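Local atomic coordinates of Low molecular weight phosphotyrosine protein phosphatase (Vibrio cholerae, PDB entry 6U1P), a protein that probably removes phosphate from phosphotyrosine in proteins, as a low molecular weight protein tyrosine phosphatase that takes part in controlling exopolysaccharide biosynthesis and biofilm formation. Residues B[73-77]-B[78-82]. Residues are numbered along the deposited sequence; the frame is centred on the assembly and turned at random.
Sequences QQVTQ and QDFIE. With GOL (glycerol), chain D.
Thr76 and Asp79 meet where the extended chain of 73-76 turns into the first turn of helix 77-82, with Thr76 as N-cap. Their side chains form a capping box. Asp79 N donates to Thr76 OG1 at 3.3 Å, and Thr76 N donates to Asp79 OD2 at 2.8 Å. This second bond reaches the anti side of the carboxylate and lies 33° out of its plane. The threonine hydroxyl sits between its own backbone N and carbonyl carbon (chi1 75°), which turns OG1 toward the amides of the first turn, where Asp79 N can reach it. Gln78 N, another amide of this first turn, donates to a water at 2.6 Å. The two side chains of the box cross at about a right angle. Val75 CG2 also packs against the carboxylate, 3.6 Å from Asp79 OD2.

Asp79 OD1 lies near O2 of a glycerol, probably from the crystallisation liquor; the proton of this bond is not settled. Glycerol O3 donates to Gln73 OE1 at 2.5 Å. Asp79 OD1 also takes a weak hydrogen bond from His83.

The Gln77 amide lies obliquely beside the CD2 and CE2 atoms of Phe80, the two planes 44° apart. Gln77 NE2 is 3.7 Å from Phe80 CE2 and bonds to Ile100 O. Phe80 CZ meets Val75 CG2 at 4.2 Å.

Phe80 is buried and, with Val75, packs on Leu97 of helix 91-100. The backbones of Gln73 and Val75 hydrogen-bond to Gly43 at the end of strand 37-43. The capping box lies at the start of the short helix that leads into strand 85-88 of the parallel sheet.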
ATOM      1  N   GLN B  73      -5.613   2.536 -18.816  1.00 45.98           N
ATOM      2  CA  GLN B  73      -5.572   1.955 -20.154  1.00 56.20           C
ATOM      3  C   GLN B  73      -4.199   1.362 -20.440  1.00 54.65           C
ATOM      4  O   GLN B  73      -3.176   1.839 -19.935  1.00 56.10           O
ATOM      5  CB  GLN B  73      -5.927   2.992 -21.229  1.00 53.20           C
ATOM      6  CG  GLN B  73      -5.140   4.265 -21.091  1.00 53.47           C
ATOM      7  CD  GLN B  73      -5.258   5.170 -22.309  1.00 65.01           C
ATOM      8  OE1 GLN B  73      -6.240   5.103 -23.061  1.00 71.02           O
ATOM      9  NE2 GLN B  73      -4.245   6.017 -22.517  1.00 60.37           N
ATOM     10  N   GLN B  74      -4.183   0.333 -21.276  1.00 56.51           N
ATOM     11  CA  GLN B  74      -2.930  -0.250 -21.720  1.00 57.19           C
ATOM     12  C   GLN B  74      -2.445   0.442 -22.993  1.00 60.95           C
ATOM     13  O   GLN B  74      -3.237   0.947 -23.795  1.00 60.46           O
ATOM     14  CB  GLN B  74      -3.070  -1.750 -21.956  1.00 56.35           C
ATOM     15  CG  GLN B  74      -1.741  -2.434 -22.291  1.00 63.23           C
ATOM     16  CD  GLN B  74      -1.884  -3.931 -22.554  1.00 71.20           C
ATOM     17  OE1 GLN B  74      -2.857  -4.372 -23.153  1.00 71.09           O
ATOM     18  NE2 GLN B  74      -0.901  -4.711 -22.109  1.00 74.53           N
ATOM     19  N   VAL B  75      -1.121   0.488 -23.153  1.00 66.35           N
ATOM     20  CA  VAL B  75      -0.537   1.059 -24.359  1.00 64.60           C
ATOM     21  C   VAL B  75      -0.979   0.255 -25.585  1.00 66.13           C
ATOM     22  O   VAL B  75      -1.216  -0.961 -25.514  1.00 65.93           O
ATOM     23  CB  VAL B  75       0.997   1.103 -24.254  1.00 64.71           C
ATOM     24  CG1 VAL B  75       1.581  -0.300 -24.223  1.00 64.42           C
ATOM     25  CG2 VAL B  75       1.588   1.889 -25.410  1.00 68.36           C
ATOM     26  N   THR B  76      -1.139   0.959 -26.706  1.00 60.89           N
ATOM     27  CA  THR B  76      -1.547   0.403 -27.986  1.00 68.68           C
ATOM     28  C   THR B  76      -0.507   0.727 -29.056  1.00 73.99           C
ATOM     29  O   THR B  76       0.446   1.480 -28.829  1.00 74.74           O
ATOM     30  CB  THR B  76      -2.905   0.955 -28.416  1.00 71.69           C
ATOM     31  OG1 THR B  76      -2.733   2.304 -28.866  1.00 74.67           O
ATOM     32  CG2 THR B  76      -3.879   0.939 -27.246  1.00 72.07           C
ATOM     33  N   GLN B  77      -0.702   0.148 -30.249  1.00 76.97           N
ATOM     34  CA  GLN B  77       0.212   0.434 -31.351  1.00 78.80           C
ATOM     35  C   GLN B  77       0.049   1.865 -31.851  1.00 79.88           C
ATOM     36  O   GLN B  77       1.043   2.539 -32.155  1.00 75.49           O
ATOM     37  CB  GLN B  77      -0.006  -0.571 -32.483  1.00 84.85           C
ATOM     38  CG  GLN B  77       0.741  -1.879 -32.290  1.00 85.44           C
ATOM     39  CD  GLN B  77       2.235  -1.660 -32.135  1.00 88.04           C
ATOM     40  OE1 GLN B  77       2.837  -0.872 -32.871  1.00 89.72           O
ATOM     41  NE2 GLN B  77       2.840  -2.345 -31.169  1.00 86.43           N
ATOM     42  N   GLN B  78      -1.194   2.361 -31.895  1.00 82.17           N
ATOM     43  CA  GLN B  78      -1.446   3.739 -32.307  1.00 85.73           C
ATOM     44  C   GLN B  78      -0.760   4.750 -31.396  1.00 81.76           C
ATOM     45  O   GLN B  78      -0.458   5.870 -31.830  1.00 81.62           O
ATOM     46  CB  GLN B  78      -2.948   4.009 -32.351  1.00 89.48           C
ATOM     47  CG  GLN B  78      -3.334   5.168 -33.256  1.00 95.79           C
ATOM     48  CD  GLN B  78      -3.046   4.888 -34.718  1.00102.23           C
ATOM     49  OE1 GLN B  78      -2.759   3.757 -35.101  1.00106.74           O
ATOM     50  NE2 GLN B  78      -3.119   5.922 -35.544  1.00105.25           N
ATOM     51  N   ASP B  79      -0.521   4.385 -30.134  1.00 78.11           N
ATOM     52  CA  ASP B  79       0.162   5.289 -29.215  1.00 69.54           C
ATOM     53  C   ASP B  79       1.564   5.636 -29.716  1.00 71.91           C
ATOM     54  O   ASP B  79       2.016   6.780 -29.566  1.00 70.66           O
ATOM     55  CB  ASP B  79       0.226   4.672 -27.814  1.00 66.43           C
ATOM     56  CG  ASP B  79      -1.127   4.687 -27.094  1.00 67.94           C
ATOM     57  OD1 ASP B  79      -1.912   5.643 -27.273  1.00 67.63           O
ATOM     58  OD2 ASP B  79      -1.406   3.731 -26.345  1.00 69.72           O
ATOM     59  N   PHE B  80       2.275   4.660 -30.298  1.00 63.43           N
ATOM     60  CA  PHE B  80       3.619   4.925 -30.817  1.00 78.27           C
ATOM     61  C   PHE B  80       3.601   5.867 -32.019  1.00 76.85           C
ATOM     62  O   PHE B  80       4.588   6.569 -32.268  1.00 74.27           O
ATOM     63  CB  PHE B  80       4.309   3.618 -31.206  1.00 78.95           C
ATOM     64  CG  PHE B  80       4.461   2.652 -30.065  1.00 75.15           C
ATOM     65  CD1 PHE B  80       5.223   2.988 -28.955  1.00 69.38           C
ATOM     66  CD2 PHE B  80       3.852   1.405 -30.106  1.00 74.54           C
ATOM     67  CE1 PHE B  80       5.367   2.099 -27.901  1.00 65.39           C
ATOM     68  CE2 PHE B  80       3.988   0.516 -29.061  1.00 72.12           C
ATOM     69  CZ  PHE B  80       4.743   0.864 -27.950  1.00 70.22           C
ATOM     70  N   ILE B  81       2.502   5.902 -32.763  1.00 76.45           N
ATOM     71  CA  ILE B  81       2.390   6.809 -33.897  1.00 86.19           C
ATOM     72  C   ILE B  81       1.822   8.154 -33.473  1.00 91.27           C
ATOM     73  O   ILE B  81       2.365   9.207 -33.822  1.00 94.07           O
ATOM     74  CB  ILE B  81       1.514   6.170 -34.995  1.00 90.10           C
ATOM     75  CG1 ILE B  81       2.006   4.757 -35.337  1.00 88.64           C
ATOM     76  CG2 ILE B  81       1.468   7.065 -36.221  1.00 93.54           C
ATOM     77  CD1 ILE B  81       0.933   3.863 -35.908  1.00 89.35           C
ATOM     78  N   GLU B  82       0.746   8.132 -32.683  1.00 89.83           N
ATOM     79  CA  GLU B  82       0.004   9.358 -32.410  1.00 92.08           C
ATOM     80  C   GLU B  82       0.757  10.291 -31.470  1.00 88.31           C
ATOM     81  O   GLU B  82       0.601  11.516 -31.563  1.00 91.96           O
ATOM     82  CB  GLU B  82      -1.375   9.015 -31.844  1.00 98.54           C
ATOM     83  CG  GLU B  82      -2.323  10.206 -31.712  1.00106.71           C
ATOM     84  CD  GLU B  82      -3.316  10.321 -32.873  1.00117.25           C
ATOM     85  OE1 GLU B  82      -3.466   9.350 -33.649  1.00120.53           O
ATOM     86  OE2 GLU B  82      -3.955  11.389 -33.001  1.00120.04           O
TER
HETATM   87  C1  GOL D 202      -6.850   5.920 -26.333  1.00 81.78           C
HETATM   88  O1  GOL D 202      -6.226   6.999 -26.982  1.00 82.57           O
HETATM   89  C2  GOL D 202      -5.863   4.725 -26.373  1.00 83.09           C
HETATM   90  O2  GOL D 202      -4.668   4.998 -25.721  1.00 84.34           O
HETATM   91  C3  GOL D 202      -6.618   3.553 -25.706  1.00 80.80           C
HETATM   92  O3  GOL D 202      -5.822   3.163 -24.639  1.00 76.22           O
HETATM   93  O   HOH W   1      -3.081   0.574 -31.733  1.00 63.09           O